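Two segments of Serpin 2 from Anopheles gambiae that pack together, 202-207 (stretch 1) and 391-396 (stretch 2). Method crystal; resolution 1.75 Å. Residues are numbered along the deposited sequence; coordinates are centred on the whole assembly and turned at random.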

# COMPACT_ATOMS: atom_id res chain seq x y z
N PRO A 202 2.14 9.67 26.84
CA PRO A 202 2.49 8.24 26.71
C PRO A 202 1.77 7.55 25.56
O PRO A 202 0.67 7.98 25.11
CB PRO A 202 2.02 7.64 28.03
CG PRO A 202 2.06 8.81 29.00
CD PRO A 202 1.59 9.97 28.18
N PHE A 203 2.38 6.47 25.07
CA PHE A 203 1.78 5.59 24.05
C PHE A 203 1.95 4.18 24.57
O PHE A 203 3.04 3.81 25.03
CB PHE A 203 2.49 5.72 22.70
CG PHE A 203 1.91 4.84 21.62
CD1 PHE A 203 0.85 5.29 20.85
CD2 PHE A 203 2.40 3.55 21.41
CE1 PHE A 203 0.28 4.49 19.86
CE2 PHE A 203 1.84 2.74 20.42
CZ PHE A 203 0.77 3.21 19.64
N TYR A 204 0.88 3.39 24.58
CA TYR A 204 0.92 2.09 25.24
C TYR A 204 1.08 0.99 24.23
O TYR A 204 0.11 0.45 23.72
CB TYR A 204 -0.34 1.89 26.07
CG TYR A 204 -0.43 2.95 27.13
CD1 TYR A 204 0.27 2.80 28.33
CD2 TYR A 204 -1.13 4.12 26.91
CE1 TYR A 204 0.24 3.78 29.30
CE2 TYR A 204 -1.18 5.13 27.91
CZ TYR A 204 -0.47 4.94 29.09
OH TYR A 204 -0.47 5.89 30.11
N GLY A 205 2.33 0.64 23.96
CA GLY A 205 2.63 -0.34 22.93
C GLY A 205 2.22 -1.75 23.34
O GLY A 205 1.96 -2.02 24.52
N THR A 206 2.16 -2.63 22.33
CA THR A 206 1.66 -3.99 22.48
C THR A 206 2.47 -4.81 23.47
O THR A 206 1.92 -5.55 24.28
CB THR A 206 1.69 -4.76 21.14
OG1 THR A 206 0.75 -4.19 20.22
CG2 THR A 206 1.37 -6.23 21.36
N ARG A 207 3.79 -4.70 23.38
CA ARG A 207 4.66 -5.35 24.34
C ARG A 207 5.53 -4.31 25.04
O ARG A 207 5.77 -3.21 24.51
CB ARG A 207 5.54 -6.38 23.63
N LYS A 391 0.21 -0.34 9.97
CA LYS A 391 -0.14 -0.30 11.37
C LYS A 391 0.92 0.46 12.11
O LYS A 391 2.05 0.59 11.66
CB LYS A 391 -0.27 -1.72 11.93
CG LYS A 391 1.00 -2.52 11.80
CD LYS A 391 0.94 -3.78 12.64
CE LYS A 391 2.29 -4.51 12.55
NZ LYS A 391 2.39 -5.64 13.50
N ILE A 392 0.51 1.01 13.25
CA ILE A 392 1.42 1.75 14.11
C ILE A 392 1.61 0.93 15.36
O ILE A 392 0.66 0.65 16.07
CB ILE A 392 0.80 3.11 14.47
CG1 ILE A 392 0.68 3.97 13.21
CG2 ILE A 392 1.61 3.84 15.55
CD1 ILE A 392 2.04 4.19 12.47
N GLU A 393 2.85 0.51 15.62
CA GLU A 393 3.20 -0.15 16.89
C GLU A 393 3.97 0.80 17.82
O GLU A 393 3.96 0.63 19.05
CB GLU A 393 4.09 -1.36 16.58
CG GLU A 393 3.41 -2.48 15.82
CD GLU A 393 2.54 -3.36 16.69
OE1 GLU A 393 2.31 -3.02 17.89
OE2 GLU A 393 2.08 -4.39 16.17
N ASN A 394 4.61 1.82 17.25
CA ASN A 394 5.45 2.75 18.02
C ASN A 394 5.65 4.01 17.19
O ASN A 394 6.59 4.08 16.37
CB ASN A 394 6.82 2.10 18.29
CG ASN A 394 7.79 3.03 19.06
OD1 ASN A 394 7.44 4.13 19.47
ND2 ASN A 394 9.02 2.57 19.24
N PRO A 395 4.74 4.98 17.33
CA PRO A 395 4.77 6.11 16.41
C PRO A 395 5.92 7.03 16.68
O PRO A 395 6.06 7.55 17.79
CB PRO A 395 3.44 6.81 16.64
CG PRO A 395 3.09 6.48 18.10
CD PRO A 395 3.62 5.06 18.29
N VAL A 396 6.75 7.23 15.67
CA VAL A 396 7.88 8.14 15.79
C VAL A 396 7.69 9.20 14.74
O VAL A 396 7.36 8.90 13.58
CB VAL A 396 9.24 7.43 15.58
CG1 VAL A 396 10.35 8.48 15.51
CG2 VAL A 396 9.52 6.43 16.70
O HOH W 1 3.43 -1.83 19.94

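The most distinctive feature of this contact is a proline methylene seated almost exactly over the centre of an aromatic ring. CD of P395 lies 3.4 Å from the centroid of the F203 ring, only 4° off the ring normal, so that its C–H groups meet the π face in a CH–π interaction. The proline ring is well suited to this role: its CD is bonded to the backbone nitrogen and is therefore slightly polarised, and its rigid ring holds the methylene in place. The closest atom pair between the two residues, F203 CE2 and P395 CD, is separated by 3.6 Å.

F203 contributes more to the contact than any other residue, with 75 Å² of its surface covered by stretch 2. Its CA-to-CB bond points toward that stretch, and a t rotamer at chi1 (180°), with chi2 at 87°, carries the ring across the gap. Both F203 and P395 are buried, as befits an apolar pair. I392 extends the apolar surface: its CG2 lies 4.2 Å from F203 CZ, although the end of its side chain leads away from stretch 1. The ring also approaches the backbone, with F203 CE2 3.3 Å from the carbonyl oxygen E393 O.

A polar cluster adjoins this apolar patch. The CA-to-CB bond of E393 points sideways, but its m, m conformation at chi1 and chi2 brings the carboxylate nearer to stretch 1, where OE1 lies 3.0 Å from T206 OG1. The two atoms are placed for a hydrogen bond from the threonine hydroxyl, though another acceptor is within reach of the same proton. The other carboxylate oxygen, E393 OE2, forms a 3.0 Å salt bridge with NZ of K391, whose side chain, t at chi2 to chi4, extends to reach it within stretch 2.

Water 1 completes the polar link. It accepts a hydrogen bond from the backbone T206 N at 2.8 Å and donates to E393 O at 2.7 Å and to E393 OE1 at 2.6 Å, joining one main chain to both the backbone and the side chain of E393. Through the water, E393, itself salt-bridged to K391, is linked to the backbone of T206.

Between the aromatic and polar contacts, G205 and E393 form the closest CA–CA pair, at 6.1 Å, and G205 CA lies 4.2 Å from E393 O. With no side chain to add surface, G205 has only 7 Å² covered by stretch 2. In all, 218 Å² is buried, counting both sides, between segments whose touching residues are at least 187 apart in sequence.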